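Local coordinates for protein D-alanyl-D-alanine carboxypeptidase (Streptococcus pneumoniae R6, PDB 1XP4) that probably removes C-terminal D-alanine residues from peptidoglycan precursor peptides, acting as a serine-type D-Ala-D-Ala carboxypeptidase of the S11 family, at residues V284-A289 with A307-I313; A338-A342 with A373-E378; G343-L349 with P367-A373. One frame throughout, in Å; residues are numbered along the deposited sequence.

Overall arrangement
All three contacts lie in the C-terminal part of the chain, in the PBP5-type C-terminal domain and away from the predicted catalytic residues around Ser41. Contact 1 closes first along the chain; contact 3 is nested inside the loop closed by contact 2, and the two share Ala373. Strand 368-373 is the middle of a three-stranded antiparallel sheet: contact 3 pairs it with strand 345-350, while strand 307-308 of contact 1 borders its other edge. The centres of contact 1 and contact 3 are about 9 Å apart, those of contact 2 and contact 3 about 14 Å, and those of contact 1 and contact 2 about 17 Å. Together they join a turn and the chain's terminal tail to this small sheet.

Contact 1 (V284-A289 with A307-I313); sequences VQQGDA and AVAPEDI
A type II beta turn, Gln285 to Asp288, is laid against a largely extended segment, 307-313, where strand 278-284 ends and strand 313-318 begins in the PBP5-type C-terminal domain. Val284, Gln286 and Val308 bury the most surface here. Val284 forms an antiparallel hydrogen-bonded pair with Ile313 (CA-CA 5.3 Å): Ile313 N donates to Val284 O at 3.1 Å, and the two side chains share a sheet face, CB to CB 4.2 Å. In its t rotamer Val284 also brings CG1 to 3.6 Å from Ala309 CB, and it touches Leu349 of strand 345-350. Gln286 is the second residue of the turn (phi/psi -56/137), followed by Gly287 at 91/-20; the turn closes with Asp288 N to Gln285 O at 3.0 Å. Gln286 N donates to Asp312 OD1 at 2.8 Å, while its side chain, extended with chi1 and chi2 both t, reaches over so that NE2 makes a weak hydrogen bond to Pro310 O at 3.3 Å. Val308, backbone-bonded to Val372, lies opposite Asp288, the last residue of the turn: Val308 CA is 3.0 Å from Asp288 O in a CA-H...O contact, and the same Asp288 O accepts Ala309 N at 2.9 Å. Ala309 O in turn takes Gly287 N at 2.7 Å, nearly straight. The turn is thus held mainly by main-chain hydrogen bonds, three of the five across the contact, supplemented by Asp312 and, weakly, by the Gln286 amide, while the apolar side-chain contacts gather round Val284, which meets both Ala309 and Ile313.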
loop_
_atom_site.group_PDB
_atom_site.type_symbol
_atom_site.label_atom_id
_atom_site.label_comp_id
_atom_site.label_asym_id
_atom_site.label_seq_id
_atom_site.Cartn_x
_atom_site.Cartn_y
_atom_site.Cartn_z
ATOM N N VAL A 284 13.272 -3.148 22.759
ATOM C CA VAL A 284 13.679 -4.482 23.177
ATOM C C VAL A 284 14.665 -5.046 22.169
ATOM O O VAL A 284 14.506 -4.886 20.959
ATOM C CB VAL A 284 12.472 -5.446 23.310
ATOM C CG1 VAL A 284 12.934 -6.800 23.840
ATOM C CG2 VAL A 284 11.437 -4.850 24.241
ATOM N N GLN A 285 15.692 -5.701 22.692
ATOM C CA GLN A 285 16.743 -6.291 21.886
ATOM C C GLN A 285 16.423 -7.758 21.669
ATOM O O GLN A 285 15.878 -8.422 22.552
ATOM C CB GLN A 285 18.068 -6.168 22.629
ATOM C CG GLN A 285 19.264 -5.842 21.774
ATOM C CD GLN A 285 19.851 -4.493 22.134
ATOM O OE1 GLN A 285 19.644 -3.993 23.248
ATOM N NE2 GLN A 285 20.599 -3.895 21.202
ATOM N N GLN A 286 16.760 -8.267 20.492
ATOM C CA GLN A 286 16.518 -9.663 20.190
ATOM C C GLN A 286 17.200 -10.519 21.246
ATOM O O GLN A 286 18.334 -10.245 21.633
ATOM C CB GLN A 286 17.075 -9.996 18.811
ATOM C CG GLN A 286 17.112 -11.472 18.503
ATOM C CD GLN A 286 17.740 -11.742 17.161
ATOM O OE1 GLN A 286 18.881 -11.350 16.911
ATOM N NE2 GLN A 286 17.000 -12.412 16.283
ATOM N N GLY A 287 16.497 -11.550 21.711
ATOM C CA GLY A 287 17.034 -12.446 22.721
ATOM C C GLY A 287 16.700 -12.023 24.136
ATOM O O GLY A 287 16.734 -12.835 25.062
ATOM N N ASP A 288 16.365 -10.748 24.308
ATOM C CA ASP A 288 16.034 -10.225 25.626
ATOM C C ASP A 288 14.556 -10.299 25.996
ATOM O O ASP A 288 13.723 -10.815 25.258
ATOM C CB ASP A 288 16.526 -8.785 25.747
ATOM C CG ASP A 288 18.033 -8.690 25.734
ATOM O OD1 ASP A 288 18.697 -9.746 25.785
ATOM O OD2 ASP A 288 18.561 -7.559 25.682
ATOM N N ALA A 289 14.271 -9.758 27.169
ATOM C CA ALA A 289 12.968 -9.740 27.726
ATOM C C ALA A 289 12.572 -8.345 28.182
ATOM O O ALA A 289 13.336 -7.662 28.867
ATOM C CB ALA A 289 12.892 -10.702 28.902
ATOM N N ALA A 307 10.104 -15.307 28.066
ATOM C CA ALA A 307 9.623 -14.884 26.777
ATOM C C ALA A 307 10.297 -13.558 26.485
ATOM O O ALA A 307 10.057 -12.581 27.129
ATOM C CB ALA A 307 8.120 -14.646 26.912
ATOM N N VAL A 308 10.795 -13.854 25.296
ATOM C CA VAL A 308 11.878 -13.094 24.707
ATOM C C VAL A 308 11.550 -12.595 23.307
ATOM O O VAL A 308 10.716 -13.170 22.614
ATOM C CB VAL A 308 13.134 -13.990 24.668
ATOM C CG1 VAL A 308 14.129 -13.450 23.682
ATOM C CG2 VAL A 308 13.750 -14.080 26.051
ATOM N N ALA A 309 12.214 -11.525 22.895
ATOM C CA ALA A 309 12.048 -10.991 21.525
ATOM C C ALA A 309 12.880 -11.772 20.530
ATOM O O ALA A 309 14.045 -12.044 20.774
ATOM C CB ALA A 309 12.475 -9.536 21.572
ATOM N N PRO A 310 12.312 -12.253 19.400
ATOM C CA PRO A 310 13.360 -12.964 18.683
ATOM C C PRO A 310 13.554 -12.305 17.313
ATOM O O PRO A 310 13.762 -12.915 16.261
ATOM C CB PRO A 310 12.721 -14.314 18.380
ATOM C CG PRO A 310 11.271 -14.009 18.000
ATOM C CD PRO A 310 11.014 -12.669 18.831
ATOM N N GLU A 311 13.494 -10.975 17.407
ATOM C CA GLU A 311 13.940 -10.027 16.392
ATOM C C GLU A 311 13.972 -8.698 17.120
ATOM O O GLU A 311 13.480 -8.581 18.218
ATOM C CB GLU A 311 12.964 -9.950 15.234
ATOM C CG GLU A 311 12.968 -11.234 14.398
ATOM C CD GLU A 311 12.036 -11.123 13.200
ATOM O OE1 GLU A 311 11.256 -10.182 13.134
ATOM O OE2 GLU A 311 12.148 -11.952 12.296
ATOM N N ASP A 312 14.576 -7.670 16.511
ATOM C CA ASP A 312 14.652 -6.430 17.292
ATOM C C ASP A 312 13.290 -5.656 17.221
ATOM O O ASP A 312 12.717 -5.482 16.160
ATOM C CB ASP A 312 15.797 -5.562 16.687
ATOM C CG ASP A 312 17.179 -5.821 17.343
ATOM O OD1 ASP A 312 17.221 -6.498 18.345
ATOM O OD2 ASP A 312 18.190 -5.318 16.859
ATOM N N ILE A 313 12.809 -5.140 18.346
ATOM C CA ILE A 313 11.551 -4.417 18.371
ATOM C C ILE A 313 11.743 -2.913 18.477
ATOM O O ILE A 313 12.447 -2.424 19.361
ATOM C CB ILE A 313 10.669 -4.910 19.535
ATOM C CG1 ILE A 313 10.385 -6.406 19.355
ATOM C CG2 ILE A 313 9.360 -4.126 19.582
ATOM C CD1 ILE A 313 9.508 -7.011 20.435
#

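Contact 2 (A338-A342 with A373-E378); sequences APLEA and ADKKIE
The contact pairs two roughly antiparallel extended loop segments, running 134° apart end to end, in which the terminal tail of the PBP5-type C-terminal domain lies along the approach to strand 345-350. CA atoms match Leu340 to Ile377 (5.1 Å), Glu341 to Lys376 (4.6 Å) and Ala342 to Lys375 (4.5 Å). Ala338 points its CB toward the tail, 3.8 Å from Glu378 CB, and a cis peptide leads into Pro339, whose CA sits 3.3 Å from Ile377 O and whose CD sits 3.3 Å from Glu378 OE1. Leu340 supplies the hydrogen bond across the contact: its O accepts Ile377 N at 3.0 Å and also meets Lys376 CA at 3.0 Å. Its side chain (chi1 t, chi2 p) puts CD2 3.9 Å from Ala373 CB and CB 4.2 Å from Ile377 CG1, and it packs further on Val297, Val305 and Val346. At Glu341, an m,m side chain folds back so that OE1 lies 3.5 Å from CD of the fully extended Lys376; OE1 stays 4.1 Å from Lys376 NZ, beyond a salt bridge. Finally, Ala342 CB rests 3.6 Å from the N of Lys375, the residue after the bend at Asp374 (phi/psi -108/42).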
loop_
_atom_site.group_PDB
_atom_site.type_symbol
_atom_site.label_atom_id
_atom_site.label_comp_id
_atom_site.label_asym_id
_atom_site.label_seq_id
_atom_site.Cartn_x
_atom_site.Cartn_y
_atom_site.Cartn_z
ATOM N N ALA A 338 2.246 -28.167 28.430
ATOM C CA ALA A 338 3.595 -28.514 28.000
ATOM C C ALA A 338 3.492 -29.849 27.270
ATOM O O ALA A 338 2.468 -30.525 27.364
ATOM C CB ALA A 338 4.530 -28.641 29.192
ATOM N N PRO A 339 4.544 -30.245 26.535
ATOM C CA PRO A 339 5.805 -29.517 26.392
ATOM C C PRO A 339 5.723 -28.282 25.489
ATOM O O PRO A 339 4.938 -28.226 24.537
ATOM C CB PRO A 339 6.750 -30.575 25.837
ATOM C CG PRO A 339 5.867 -31.350 24.952
ATOM C CD PRO A 339 4.622 -31.532 25.810
ATOM N N LEU A 340 6.545 -27.292 25.820
ATOM C CA LEU A 340 6.612 -26.055 25.063
ATOM C C LEU A 340 7.994 -25.955 24.425
ATOM O O LEU A 340 9.003 -25.882 25.125
ATOM C CB LEU A 340 6.370 -24.854 25.985
ATOM C CG LEU A 340 6.292 -23.472 25.330
ATOM C CD1 LEU A 340 5.063 -23.386 24.428
ATOM C CD2 LEU A 340 6.232 -22.407 26.410
ATOM N N GLU A 341 8.030 -25.963 23.095
ATOM C CA GLU A 341 9.286 -25.875 22.357
ATOM C C GLU A 341 9.825 -24.455 22.377
ATOM O O GLU A 341 9.058 -23.496 22.373
ATOM C CB GLU A 341 9.097 -26.303 20.896
ATOM C CG GLU A 341 8.628 -27.738 20.683
ATOM C CD GLU A 341 9.442 -28.764 21.468
ATOM O OE1 GLU A 341 10.673 -28.586 21.609
ATOM O OE2 GLU A 341 8.848 -29.760 21.936
ATOM N N ALA A 342 11.146 -24.325 22.393
ATOM C CA ALA A 342 11.776 -23.011 22.402
ATOM C C ALA A 342 11.519 -22.320 21.068
ATOM O O ALA A 342 11.814 -22.871 20.009
ATOM C CB ALA A 342 13.270 -23.154 22.637
ATOM N N ALA A 373 9.197 -18.072 23.407
ATOM C CA ALA A 373 9.715 -18.844 24.537
ATOM C C ALA A 373 11.179 -19.150 24.234
ATOM O O ALA A 373 11.487 -19.667 23.157
ATOM C CB ALA A 373 8.940 -20.139 24.670
ATOM N N ASP A 374 12.087 -18.855 25.160
ATOM C CA ASP A 374 13.492 -19.122 24.873
ATOM C C ASP A 374 14.063 -20.308 25.645
ATOM O O ASP A 374 15.197 -20.276 26.112
ATOM C CB ASP A 374 14.324 -17.849 25.106
ATOM C CG ASP A 374 14.782 -17.692 26.533
ATOM O OD1 ASP A 374 14.029 -18.078 27.452
ATOM O OD2 ASP A 374 15.898 -17.168 26.729
ATOM N N LYS A 375 13.271 -21.373 25.732
ATOM C CA LYS A 375 13.647 -22.584 26.451
ATOM C C LYS A 375 12.495 -23.565 26.266
ATOM O O LYS A 375 11.375 -23.157 25.968
ATOM C CB LYS A 375 13.829 -22.243 27.936
ATOM C CG LYS A 375 14.165 -23.381 28.889
ATOM C CD LYS A 375 14.330 -22.797 30.291
ATOM C CE LYS A 375 14.654 -23.827 31.352
ATOM N NZ LYS A 375 15.207 -23.170 32.572
ATOM N N LYS A 376 12.766 -24.854 26.424
ATOM C CA LYS A 376 11.726 -25.866 26.286
ATOM C C LYS A 376 11.285 -26.283 27.688
ATOM O O LYS A 376 12.074 -26.208 28.627
ATOM C CB LYS A 376 12.277 -27.070 25.516
ATOM C CG LYS A 376 11.350 -28.280 25.447
ATOM C CD LYS A 376 12.039 -29.429 24.725
ATOM C CE LYS A 376 11.196 -30.698 24.702
ATOM N NZ LYS A 376 11.877 -31.792 23.940
ATOM N N ILE A 377 10.033 -26.713 27.833
ATOM C CA ILE A 377 9.530 -27.137 29.140
ATOM C C ILE A 377 9.045 -28.591 29.139
ATOM O O ILE A 377 8.524 -29.083 28.138
ATOM C CB ILE A 377 8.390 -26.222 29.612
ATOM C CG1 ILE A 377 8.802 -24.755 29.455
ATOM C CG2 ILE A 377 8.071 -26.505 31.069
ATOM C CD1 ILE A 377 9.981 -24.343 30.314
ATOM N N GLU A 378 9.210 -29.259 30.282
ATOM C CA GLU A 378 8.853 -30.668 30.472
ATOM C C GLU A 378 9.607 -31.537 29.464
ATOM O O GLU A 378 8.953 -32.244 28.657
ATOM C CB GLU A 378 7.345 -30.917 30.322
ATOM C CG GLU A 378 6.968 -32.379 30.619
ATOM C CD GLU A 378 5.621 -32.791 30.049
ATOM O OE1 GLU A 378 5.364 -32.523 28.856
ATOM O OE2 GLU A 378 4.822 -33.400 30.790
#

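Contact 3 (G343-L349 with P367-A373); sequences GTVVGHL and PSFEMVA
Strands 345-349 and 368-373 pair as an antiparallel ladder interrupted by a classic beta bulge, within the three-stranded sheet of the PBP5-type C-terminal domain; their axes approach to 4.3 Å at 149°. Pro367 leads in, and Ser368 places its CA 3.1 Å from Leu349 O. Phe369 and Leu349 form a hydrogen-bonded pair, Phe369 N to Leu349 O and Leu349 N to Phe369 O both 2.7 Å, and the ring's CD1 lies 4.4 Å from Leu349 CB; Ile313 and Leu315 of strand 313-318 also touch the Phe369 side chain. Glu370 sits opposite His348 in a non-hydrogen-bonded pair (CA-CA 4.5 Å), and its OE2 receives a weak hydrogen bond from His348 NE2 at 3.5 Å. Met371, a selenomethionine folded m,m,m, brings SE to 3.8 Å from Leu349 CD1. It also faces both bulge residues: Met371 O accepts Val346 N at 2.9 Å and, weakly, Gly347 N at 3.3 Å, while Met371 N donates to Gly347 O at 2.9 Å. The bulge shifts the register by one, so Val372 pairs with Val345 (CA-CA 4.5 Å). Ala373 ends the strand: its N reaches Thr344 O at 3.0 Å, its O accepts Gly343 N at 2.6 Å, and its CB meets Val346 CG2 at 3.3 Å.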
loop_
_atom_site.group_PDB
_atom_site.type_symbol
_atom_site.label_atom_id
_atom_site.label_comp_id
_atom_site.label_asym_id
_atom_site.label_seq_id
_atom_site.Cartn_x
_atom_site.Cartn_y
_atom_site.Cartn_z
ATOM N N GLY A 343 10.964 -21.115 21.120
ATOM C CA GLY A 343 10.690 -20.393 19.894
ATOM C C GLY A 343 9.210 -20.157 19.671
ATOM O O GLY A 343 8.810 -19.197 19.009
ATOM N N THR A 344 8.392 -21.042 20.225
ATOM C CA THR A 344 6.952 -20.925 20.082
ATOM C C THR A 344 6.491 -19.599 20.687
ATOM O O THR A 344 7.043 -19.134 21.692
ATOM C CB THR A 344 6.230 -22.113 20.775
ATOM O OG1 THR A 344 6.402 -22.025 22.194
ATOM C CG2 THR A 344 6.807 -23.445 20.289
ATOM N N VAL A 345 5.495 -18.985 20.053
ATOM C CA VAL A 345 4.947 -17.715 20.514
ATOM C C VAL A 345 4.300 -17.940 21.879
ATOM O O VAL A 345 3.532 -18.887 22.057
ATOM C CB VAL A 345 3.892 -17.196 19.523
ATOM C CG1 VAL A 345 3.444 -15.800 19.915
ATOM C CG2 VAL A 345 4.466 -17.200 18.121
ATOM N N VAL A 346 4.599 -17.081 22.846
ATOM C CA VAL A 346 4.034 -17.265 24.177
ATOM C C VAL A 346 3.327 -16.034 24.743
ATOM O O VAL A 346 2.701 -16.093 25.804
ATOM C CB VAL A 346 5.126 -17.722 25.159
ATOM C CG1 VAL A 346 4.498 -18.197 26.448
ATOM C CG2 VAL A 346 5.924 -18.852 24.544
ATOM N N GLY A 347 3.414 -14.922 24.030
ATOM C CA GLY A 347 2.772 -13.711 24.495
ATOM C C GLY A 347 2.962 -12.599 23.492
ATOM O O GLY A 347 3.541 -12.816 22.430
ATOM N N HIS A 348 2.482 -11.406 23.828
ATOM C CA HIS A 348 2.612 -10.265 22.939
ATOM C C HIS A 348 2.924 -8.970 23.670
ATOM O O HIS A 348 2.423 -8.725 24.765
ATOM C CB HIS A 348 1.332 -10.093 22.114
ATOM C CG HIS A 348 1.152 -11.140 21.056
ATOM N ND1 HIS A 348 0.628 -12.390 21.316
ATOM C CD2 HIS A 348 1.473 -11.134 19.738
ATOM C CE1 HIS A 348 0.634 -13.109 20.205
ATOM N NE2 HIS A 348 1.144 -12.369 19.234
ATOM N N LEU A 349 3.777 -8.155 23.059
ATOM C CA LEU A 349 4.154 -6.853 23.605
ATOM C C LEU A 349 3.323 -5.853 22.815
ATOM O O LEU A 349 3.533 -5.693 21.616
ATOM C CB LEU A 349 5.635 -6.568 23.355
ATOM C CG LEU A 349 6.647 -6.582 24.500
ATOM C CD1 LEU A 349 8.019 -6.203 23.958
ATOM C CD2 LEU A 349 6.226 -5.598 25.573
ATOM N N PRO A 367 -0.389 -1.880 17.407
ATOM C CA PRO A 367 0.812 -2.722 17.387
ATOM C C PRO A 367 1.099 -3.630 18.576
ATOM O O PRO A 367 1.175 -3.191 19.727
ATOM C CB PRO A 367 1.937 -1.721 17.140
ATOM C CG PRO A 367 1.414 -0.464 17.751
ATOM C CD PRO A 367 -0.021 -0.458 17.280
ATOM N N SER A 368 1.257 -4.910 18.267
ATOM C CA SER A 368 1.574 -5.927 19.252
ATOM C C SER A 368 2.634 -6.790 18.583
ATOM O O SER A 368 2.475 -7.213 17.437
ATOM C CB SER A 368 0.339 -6.770 19.594
ATOM O OG SER A 368 0.072 -7.743 18.601
ATOM N N PHE A 369 3.725 -7.033 19.294
ATOM C CA PHE A 369 4.814 -7.830 18.761
ATOM C C PHE A 369 4.922 -9.142 19.530
ATOM O O PHE A 369 4.862 -9.159 20.761
ATOM C CB PHE A 369 6.105 -7.021 18.856
ATOM C CG PHE A 369 5.937 -5.583 18.452
ATOM C CD1 PHE A 369 5.509 -4.634 19.373
ATOM C CD2 PHE A 369 6.170 -5.181 17.138
ATOM C CE1 PHE A 369 5.313 -3.301 18.989
ATOM C CE2 PHE A 369 5.979 -3.855 16.745
ATOM C CZ PHE A 369 5.549 -2.913 17.672
ATOM N N GLU A 370 5.073 -10.243 18.802
ATOM C CA GLU A 370 5.162 -11.555 19.427
ATOM C C GLU A 370 6.418 -11.777 20.255
ATOM O O GLU A 370 7.522 -11.396 19.868
ATOM C CB GLU A 370 5.035 -12.652 18.369
ATOM C CG GLU A 370 3.712 -12.605 17.624
ATOM C CD GLU A 370 3.512 -13.776 16.681
ATOM O OE1 GLU A 370 4.392 -14.008 15.816
ATOM O OE2 GLU A 370 2.468 -14.459 16.804
HETATM N N MSE A 371 6.219 -12.387 21.416
HETATM C CA MSE A 371 7.298 -12.698 22.334
HETATM C C MSE A 371 7.380 -14.209 22.426
HETATM O O MSE A 371 6.428 -14.892 22.803
HETATM C CB MSE A 371 7.032 -12.073 23.698
HETATM C CG MSE A 371 7.094 -10.554 23.671
HETATM SE SE MSE A 371 8.876 -9.856 23.410
HETATM C CE MSE A 371 9.500 -9.998 25.221
ATOM N N VAL A 372 8.550 -14.710 22.073
ATOM C CA VAL A 372 8.832 -16.127 22.014
ATOM C C VAL A 372 9.406 -16.763 23.277
ATOM O O VAL A 372 10.012 -16.091 24.110
ATOM C CB VAL A 372 9.783 -16.363 20.822
ATOM C CG1 VAL A 372 10.488 -17.674 20.949
ATOM C CG2 VAL A 372 8.997 -16.290 19.531
ATOM N N ALA A 373 9.197 -18.072 23.407
ATOM C CA ALA A 373 9.715 -18.844 24.537
ATOM C C ALA A 373 11.179 -19.150 24.234
ATOM O O ALA A 373 11.487 -19.667 23.157
ATOM C CB ALA A 373 8.940 -20.139 24.670
#